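Local coordinates for protein 2-(hydroxymethyl)glutarate dehydrogenase (Eubacterium barkeri, PDB 3CKY) that catalyses the NAD-dependent interconversion of 2-formylglutarate and (S)-2-hydroxymethylglutarate, a step of nicotinate degradation, at residues A[225-233]-A[292-300]; A[238-249]-A[262-272]. One frame throughout, in Å; residues are numbered along the deposited sequence. Where two conformers were deposited one is given.

Contact 1 of 2, residues A[225-233]-A[292-300]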
loop_
_atom_site.group_PDB
_atom_site.type_symbol
_atom_site.label_atom_id
_atom_site.label_comp_id
_atom_site.label_asym_id
_atom_site.label_seq_id
_atom_site.Cartn_x
_atom_site.Cartn_y
_atom_site.Cartn_z
ATOM N N LYS A 225 25.392 6.028 13.530
ATOM C CA LYS A 225 26.400 6.244 12.495
ATOM C C LYS A 225 25.956 7.165 11.350
ATOM O O LYS A 225 26.774 7.943 10.849
ATOM C CB LYS A 225 26.874 4.910 11.920
ATOM C CG LYS A 225 28.064 5.049 10.970
ATOM C CD LYS A 225 28.535 3.710 10.427
ATOM C CE LYS A 225 29.582 3.912 9.324
ATOM N NZ LYS A 225 29.938 2.636 8.615
ATOM N N PHE A 226 24.692 7.055 10.936
ATOM C CA PHE A 226 24.190 7.768 9.767
ATOM C C PHE A 226 23.149 8.835 10.102
ATOM O O PHE A 226 23.297 9.980 9.696
ATOM C CB PHE A 226 23.593 6.791 8.745
ATOM C CG PHE A 226 24.582 5.789 8.216
ATOM C CD1 PHE A 226 25.393 6.091 7.119
ATOM C CD2 PHE A 226 24.713 4.541 8.812
ATOM C CE1 PHE A 226 26.313 5.166 6.630
ATOM C CE2 PHE A 226 25.642 3.605 8.321
ATOM C CZ PHE A 226 26.434 3.923 7.231
ATOM N N ILE A 227 22.094 8.437 10.798
ATOM C CA ILE A 227 20.960 9.306 11.045
ATOM C C ILE A 227 21.383 10.431 11.980
ATOM O O ILE A 227 21.279 11.587 11.628
ATOM C CB ILE A 227 19.737 8.529 11.640
ATOM C CG1 ILE A 227 19.182 7.545 10.602
ATOM C CG2 ILE A 227 18.630 9.475 12.076
ATOM C CD1 ILE A 227 18.176 6.521 11.179
ATOM N N MET A 228 21.887 10.092 13.159
ATOM C CA MET A 228 22.236 11.139 14.137
ATOM C C MET A 228 23.450 11.974 13.717
ATOM O O MET A 228 23.557 13.146 14.092
ATOM C CB MET A 228 22.439 10.549 15.513
ATOM C CG MET A 228 21.184 9.978 16.066
ATOM S SD MET A 228 21.368 9.382 17.744
ATOM C CE MET A 228 21.598 10.956 18.605
ATOM N N SER A 229 24.345 11.378 12.931
ATOM C CA SER A 229 25.490 12.093 12.386
ATOM C C SER A 229 25.090 12.991 11.234
ATOM O O SER A 229 25.723 14.004 10.998
ATOM C CB SER A 229 26.559 11.111 11.891
ATOM O OG SER A 229 26.254 10.568 10.609
ATOM N N GLY A 230 24.058 12.593 10.504
ATOM C CA GLY A 230 23.669 13.286 9.275
ATOM C C GLY A 230 24.590 13.004 8.097
ATOM O O GLY A 230 24.443 13.595 7.038
ATOM N N ASP A 231 25.539 12.099 8.275
ATOM C CA ASP A 231 26.440 11.686 7.205
ATOM C C ASP A 231 25.955 10.364 6.616
ATOM O O ASP A 231 26.123 9.306 7.210
ATOM C CB ASP A 231 27.865 11.539 7.742
ATOM C CG ASP A 231 28.864 11.091 6.673
ATOM O OD1 ASP A 231 28.465 10.881 5.499
ATOM O OD2 ASP A 231 30.068 10.954 7.023
ATOM N N PHE A 232 25.349 10.447 5.438
ATOM C CA PHE A 232 24.739 9.299 4.794
ATOM C C PHE A 232 25.613 8.746 3.673
ATOM O O PHE A 232 25.157 7.962 2.849
ATOM C CB PHE A 232 23.351 9.669 4.294
ATOM C CG PHE A 232 22.383 9.981 5.399
ATOM C CD1 PHE A 232 21.758 8.962 6.097
ATOM C CD2 PHE A 232 22.084 11.297 5.726
ATOM C CE1 PHE A 232 20.846 9.239 7.106
ATOM C CE2 PHE A 232 21.175 11.585 6.730
ATOM C CZ PHE A 232 20.556 10.550 7.424
ATOM N N ALA A 233 26.876 9.158 3.650
ATOM C CA ALA A 233 27.842 8.620 2.710
ATOM C C ALA A 233 28.222 7.193 3.093
ATOM O O ALA A 233 28.361 6.850 4.276
ATOM C CB ALA A 233 29.103 9.491 2.664
ATOM N N MET A 292 9.270 16.738 3.936
ATOM C CA MET A 292 7.827 16.948 3.851
ATOM C C MET A 292 7.254 17.674 5.075
ATOM O O MET A 292 6.290 18.430 4.943
ATOM C CB MET A 292 7.119 15.603 3.685
ATOM C CG MET A 292 5.716 15.695 3.120
ATOM S SD MET A 292 4.961 14.077 2.966
ATOM C CE MET A 292 5.991 13.297 1.709
ATOM N N THR A 293 7.861 17.456 6.247
ATOM C CA THR A 293 7.295 17.900 7.531
ATOM C C THR A 293 7.981 19.129 8.149
ATOM O O THR A 293 7.384 19.816 8.978
ATOM C CB THR A 293 7.332 16.732 8.601
ATOM O OG1 THR A 293 8.689 16.349 8.897
ATOM C CG2 THR A 293 6.509 15.519 8.131
ATOM N N GLY A 294 9.236 19.384 7.740
ATOM C CA GLY A 294 10.084 20.343 8.391
ATOM C C GLY A 294 10.671 19.829 9.685
ATOM O O GLY A 294 11.337 20.560 10.386
ATOM N N VAL A 295 10.424 18.572 10.021
ATOM C CA VAL A 295 10.983 18.001 11.247
ATOM C C VAL A 295 12.435 17.607 10.993
ATOM O O VAL A 295 12.773 17.029 9.944
ATOM C CB VAL A 295 10.159 16.793 11.757
ATOM C CG1 VAL A 295 10.861 16.113 12.917
ATOM C CG2 VAL A 295 8.756 17.253 12.166
ATOM N N SER A 296 13.292 17.971 11.941
ATOM C CA SER A 296 14.710 17.645 11.863
ATOM C C SER A 296 15.051 16.525 12.842
ATOM O O SER A 296 14.867 16.672 14.046
ATOM C CB SER A 296 15.574 18.870 12.169
ATOM O OG SER A 296 16.945 18.499 12.125
ATOM N N VAL A 297 15.510 15.404 12.293
ATOM C CA VAL A 297 15.978 14.274 13.075
ATOM C C VAL A 297 17.474 14.101 12.827
ATOM O O VAL A 297 18.282 14.083 13.771
ATOM C CB VAL A 297 15.238 12.958 12.699
ATOM C CG1 VAL A 297 15.709 11.805 13.586
ATOM C CG2 VAL A 297 13.734 13.130 12.802
ATOM N N SER A 298 17.841 13.963 11.553
ATOM C CA SER A 298 19.220 13.644 11.194
ATOM C C SER A 298 20.100 14.825 11.522
ATOM O O SER A 298 19.672 15.964 11.396
ATOM C CB SER A 298 19.363 13.231 9.709
ATOM O OG SER A 298 19.105 14.297 8.798
ATOM N N GLY A 299 21.315 14.552 11.986
ATOM C CA GLY A 299 22.228 15.606 12.401
ATOM C C GLY A 299 22.941 16.226 11.217
ATOM O O GLY A 299 22.449 16.183 10.083
ATOM N N GLY A 300 24.100 16.820 11.485
ATOM C CA GLY A 300 24.898 17.466 10.444
ATOM C C GLY A 300 24.382 18.853 10.156
ATOM O O GLY A 300 23.645 19.415 10.969
#

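Contact 2 of 2, residues A[238-249]-A[262-272]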
loop_
_atom_site.group_PDB
_atom_site.type_symbol
_atom_site.label_atom_id
_atom_site.label_comp_id
_atom_site.label_asym_id
_atom_site.label_seq_id
_atom_site.Cartn_x
_atom_site.Cartn_y
_atom_site.Cartn_z
ATOM N N MET A 238 20.867 3.199 -0.989
ATOM C CA MET A 238 19.406 3.179 -1.060
ATOM C C MET A 238 18.919 2.454 -2.326
ATOM O O MET A 238 17.934 1.720 -2.276
ATOM C CB MET A 238 18.862 4.605 -1.008
ATOM C CG MET A 238 17.355 4.673 -0.813
ATOM S SD MET A 238 16.708 6.346 -0.813
ATOM C CE MET A 238 17.494 7.079 0.629
ATOM N N ASP A 239 19.624 2.655 -3.445
ATOM C CA ASP A 239 19.299 1.966 -4.696
ATOM C C ASP A 239 19.331 0.458 -4.516
ATOM O O ASP A 239 18.491 -0.248 -5.064
ATOM C CB ASP A 239 20.263 2.359 -5.823
ATOM C CG ASP A 239 20.036 3.776 -6.345
ATOM O OD1 ASP A 239 18.885 4.274 -6.350
ATOM O OD2 ASP A 239 21.016 4.407 -6.776
ATOM N N LEU A 240 20.293 -0.031 -3.741
ATOM C CA LEU A 240 20.467 -1.468 -3.566
ATOM C C LEU A 240 19.393 -2.072 -2.662
ATOM O O LEU A 240 18.840 -3.123 -2.954
ATOM C CB LEU A 240 21.866 -1.779 -3.057
ATOM C CG LEU A 240 22.982 -1.426 -4.036
ATOM C CD1 LEU A 240 24.362 -1.650 -3.403
ATOM C CD2 LEU A 240 22.834 -2.223 -5.361
ATOM N N GLN A 241 19.088 -1.385 -1.573
ATOM C CA GLN A 241 17.995 -1.787 -0.698
ATOM C C GLN A 241 16.644 -1.806 -1.435
ATOM O O GLN A 241 15.831 -2.694 -1.218
ATOM C CB GLN A 241 17.912 -0.845 0.510
ATOM C CG GLN A 241 16.766 -1.168 1.458
ATOM C CD GLN A 241 16.867 -2.582 2.043
ATOM O OE1 GLN A 241 16.201 -3.519 1.578
ATOM N NE2 GLN A 241 17.705 -2.746 3.054
ATOM N N HIS A 242 16.417 -0.796 -2.273
ATOM C CA HIS A 242 15.247 -0.716 -3.135
ATOM C C HIS A 242 15.186 -1.894 -4.119
ATOM O O HIS A 242 14.136 -2.507 -4.294
ATOM C CB HIS A 242 15.241 0.618 -3.914
ATOM C CG HIS A 242 14.039 0.788 -4.789
ATOM N ND1 HIS A 242 12.819 1.194 -4.291
ATOM C CD2 HIS A 242 13.849 0.551 -6.110
ATOM C CE1 HIS A 242 11.940 1.231 -5.278
ATOM N NE2 HIS A 242 12.540 0.841 -6.388
ATOM N N LYS A 243 16.312 -2.195 -4.749
ATOM C CA LYS A 243 16.419 -3.352 -5.647
ATOM C C LYS A 243 16.041 -4.643 -4.902
ATOM O O LYS A 243 15.312 -5.496 -5.419
ATOM C CB LYS A 243 17.854 -3.447 -6.184
ATOM C CG LYS A 243 18.097 -4.478 -7.254
ATOM C CD LYS A 243 19.604 -4.733 -7.400
ATOM C CE LYS A 243 19.960 -5.511 -8.675
ATOM N NZ LYS A 243 19.733 -7.003 -8.581
ATOM N N ASP A 244 16.548 -4.776 -3.680
ATOM C CA ASP A 244 16.268 -5.953 -2.852
ATOM C C ASP A 244 14.785 -6.082 -2.546
ATOM O O ASP A 244 14.238 -7.177 -2.597
ATOM C CB ASP A 244 17.066 -5.896 -1.545
ATOM C CG ASP A 244 18.549 -6.195 -1.742
ATOM O OD1 ASP A 244 18.911 -6.724 -2.813
ATOM O OD2 ASP A 244 19.345 -5.915 -0.817
ATOM N N LEU A 245 14.139 -4.963 -2.226
ATOM C CA LEU A 245 12.691 -4.969 -1.977
ATOM C C LEU A 245 11.905 -5.343 -3.248
ATOM O O LEU A 245 10.881 -6.025 -3.187
ATOM C CB LEU A 245 12.233 -3.621 -1.441
ATOM C CG LEU A 245 12.690 -3.267 -0.017
ATOM C CD1 LEU A 245 12.614 -1.756 0.238
ATOM C CD2 LEU A 245 11.893 -4.023 1.048
ATOM N N GLY A 246 12.396 -4.908 -4.401
ATOM C CA GLY A 246 11.827 -5.317 -5.690
ATOM C C GLY A 246 11.908 -6.805 -5.942
ATOM O O GLY A 246 10.990 -7.379 -6.476
ATOM N N LEU A 247 13.027 -7.418 -5.575
ATOM C CA LEU A 247 13.207 -8.869 -5.708
ATOM C C LEU A 247 12.237 -9.639 -4.818
ATOM O O LEU A 247 11.734 -10.676 -5.213
ATOM C CB LEU A 247 14.651 -9.273 -5.392
ATOM C CG LEU A 247 15.695 -8.933 -6.464
ATOM C CD1 LEU A 247 17.132 -9.082 -5.910
ATOM C CD2 LEU A 247 15.480 -9.790 -7.749
ATOM N N ALA A 248 11.995 -9.121 -3.617
ATOM C CA ALA A 248 11.005 -9.665 -2.717
ATOM C C ALA A 248 9.605 -9.641 -3.333
ATOM O O ALA A 248 8.888 -10.631 -3.278
ATOM C CB ALA A 248 11.018 -8.899 -1.389
ATOM N N LEU A 249 9.227 -8.518 -3.927
ATOM C CA LEU A 249 7.933 -8.372 -4.581
ATOM C C LEU A 249 7.809 -9.298 -5.786
ATOM O O LEU A 249 6.716 -9.805 -6.064
ATOM C CB LEU A 249 7.695 -6.916 -5.004
ATOM C CG LEU A 249 7.572 -5.883 -3.871
ATOM C CD1 LEU A 249 7.420 -4.471 -4.442
ATOM C CD2 LEU A 249 6.435 -6.211 -2.925
ATOM N N THR A 262 6.155 -4.767 2.617
ATOM C CA THR A 262 7.261 -4.683 1.671
ATOM C C THR A 262 6.941 -3.696 0.566
ATOM O O THR A 262 7.787 -2.872 0.210
ATOM C CB THR A 262 7.554 -6.063 1.051
ATOM O OG1 THR A 262 7.840 -6.997 2.108
ATOM C CG2 THR A 262 8.721 -5.995 0.074
ATOM N N ALA A 263 5.726 -3.814 0.026
ATOM C CA ALA A 263 5.249 -2.967 -1.053
ATOM C C ALA A 263 5.313 -1.502 -0.637
ATOM O O ALA A 263 5.787 -0.634 -1.417
ATOM C CB ALA A 263 3.824 -3.348 -1.453
ATOM N N MET A 264 4.842 -1.218 0.582
ATOM C CA MET A 264 4.827 0.165 1.030
ATOM C C MET A 264 6.253 0.649 1.282
ATOM O O MET A 264 6.586 1.770 0.881
ATOM C CB MET A 264 3.892 0.396 2.236
ATOM C CG MET A 264 2.371 0.438 1.893
ATOM S SD MET A 264 1.893 1.111 0.260
ATOM C CE MET A 264 2.540 2.778 0.399
ATOM N N ALA A 265 7.095 -0.178 1.892
ATOM C CA ALA A 265 8.519 0.171 2.067
ATOM C C ALA A 265 9.160 0.513 0.727
ATOM O O ALA A 265 9.915 1.463 0.621
ATOM C CB ALA A 265 9.297 -0.975 2.758
ATOM N N THR A 266 8.842 -0.265 -0.300
ATOM C CA THR A 266 9.412 -0.053 -1.631
ATOM C C THR A 266 9.097 1.343 -2.154
ATOM O O THR A 266 9.977 2.039 -2.691
ATOM C CB THR A 266 8.925 -1.157 -2.609
ATOM O OG1 THR A 266 9.222 -2.451 -2.050
ATOM C CG2 THR A 266 9.555 -1.007 -4.005
ATOM N N GLN A 267 7.853 1.769 -1.978
ATOM C CA GLN A 267 7.411 3.070 -2.479
ATOM C C GLN A 267 7.983 4.243 -1.671
ATOM O O GLN A 267 8.260 5.308 -2.220
ATOM C CB GLN A 267 5.870 3.131 -2.539
ATOM C CG GLN A 267 5.247 2.168 -3.523
ATOM C CD GLN A 267 5.889 2.167 -4.918
ATOM O OE1 GLN A 267 6.042 1.108 -5.536
ATOM N NE2 GLN A 267 6.260 3.333 -5.414
ATOM N N ILE A 268 8.181 4.033 -0.377
ATOM C CA ILE A 268 8.835 5.023 0.461
ATOM C C ILE A 268 10.299 5.212 0.039
ATOM O O ILE A 268 10.769 6.341 -0.111
ATOM C CB ILE A 268 8.724 4.640 1.969
ATOM C CG1 ILE A 268 7.244 4.625 2.401
ATOM C CG2 ILE A 268 9.517 5.647 2.864
ATOM C CD1 ILE A 268 7.013 3.981 3.753
ATOM N N PHE A 269 11.015 4.113 -0.182
ATOM C CA PHE A 269 12.371 4.199 -0.713
ATOM C C PHE A 269 12.420 4.771 -2.138
ATOM O O PHE A 269 13.406 5.403 -2.501
ATOM C CB PHE A 269 13.076 2.843 -0.692
ATOM C CG PHE A 269 13.592 2.455 0.654
ATOM C CD1 PHE A 269 14.679 3.117 1.213
ATOM C CD2 PHE A 269 13.002 1.419 1.364
ATOM C CE1 PHE A 269 15.189 2.744 2.457
ATOM C CE2 PHE A 269 13.486 1.043 2.602
ATOM C CZ PHE A 269 14.596 1.716 3.156
ATOM N N GLU A 270 11.373 4.549 -2.932
ATOM C CA GLU A 270 11.283 5.201 -4.240
ATOM C C GLU A 270 11.204 6.719 -4.102
ATOM O O GLU A 270 11.778 7.449 -4.903
ATOM C CB GLU A 270 10.082 4.691 -5.051
ATOM C CG GLU A 270 10.088 5.156 -6.496
ATOM C CD GLU A 270 11.365 4.760 -7.222
ATOM O OE1 GLU A 270 11.568 3.548 -7.457
ATOM O OE2 GLU A 270 12.176 5.647 -7.534
ATOM N N GLY A 271 10.482 7.185 -3.083
ATOM C CA GLY A 271 10.463 8.609 -2.749
ATOM C C GLY A 271 11.862 9.167 -2.528
ATOM O O GLY A 271 12.208 10.235 -3.051
ATOM N N GLY A 272 12.675 8.439 -1.765
ATOM C CA GLY A 272 14.051 8.846 -1.521
ATOM C C GLY A 272 14.856 8.903 -2.800
ATOM O O GLY A 272 15.633 9.822 -3.013
#

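Contact 1 of 2, residues A[225-233]-A[292-300]
S298 and G299 dock on I227 and G230, near the C-terminal end of helix 217-228. One clear hydrogen bond joins the two segments. G299 N donates to I227 O at 3.0 Å, with an N-H...O angle of 149°, and the donor lies in the carbonyl plane. The same oxygen takes a CA-H...O contact from S298 CA at 2.9 Å and a weak bond from G230 N. The S298 side chain can be followed outward from this point. Its CB rests 3.2 Å from I227 O and meets the edge of the F232 ring, 3.7 Å from CZ. With chi1 at 67°, OG sits between the backbone N and the carbonyl carbon, which brings it within 4.0 Å of F232 CE2. I227 and V297 lie side by side and point the same way. I227 CG2 touches V297 CG1 at 4.0 Å, and both residues also pack on helix 169-197. The rest of the approach is largely backbone. G230 has positive phi, and its CA makes a CA-H...O contact of 3.2 Å with G299 O. S229 OG accepts from D231 N in an ST turn, and D231 OD1 accepts from A233 N in an Asx turn. E290 OE1 accepts from V297 N and S298 N, tying the tail back to helix 286-293. The arrangement is a C-terminal tail laid across a helix terminus at the edge of the all-helical C-terminal domain.

Contact 2 of 2, residues A[238-249]-A[262-272]
L245 and F269 interlock as knobs into holes between two roughly antiparallel helices, 238-255 and 260-274, of the helical C-terminal domain. The segment axes approach to 9.4 Å at a signed angle of -151°. The middle is tight. L245 sits among T262, A265, T266 and F269, and its CD1 meets F269 CD2 at 3.4 Å, the two side chains crossing at about a right angle. F269 in turn fits among M238, Q241, L245 and H242. Q241 CG lies over one face of its ring, 4.2 Å from the centroid in a CH-pi contact. The H242 ring sends its edge to T266 O, with CE1 3.3 Å away. H242 NE2 is 3.1 Å from E270 OE1, but the angle is too poor for a hydrogen bond. The looser side faces away from the partner helix. There K243, partly exposed, probably binds NAD(+), as in relatives; here its NZ is hydrogen-bonded to P69 O. L249, also partly exposed, packs on Q267 of the fourth subunit. Within the pair it reaches tip to tip toward T266, CD1 to OG1 3.6 Å. That hydroxyl donates to T262 O at 2.7 Å from above the carbonyl plane, 40° out of it, and T266 N shares the same acceptor.

In the fold
Both contacts belong to the helical C-terminal domain, and contact 2 is nested within the chain loop closed by contact 1. Their centres are about 20 Å apart and they do not touch. Contact 2 is core: long helices mesh mainly through apolar side chains, with no clear hydrogen bond between them, and subunits of the tetramer press on its outer faces. Contact 1 lies farther out, its centre about 26 Å from that of the chain, against about 14 Å for contact 2. It joins a helix end to the C-terminal tail mostly through backbone atoms and glycines. The loop holding F232 leads to helix 238-255, and helix 286-293 follows helix 260-274. Contact 2 holds K243, a probable NAD(+)-binding residue; contact 1 lies away from the known sites.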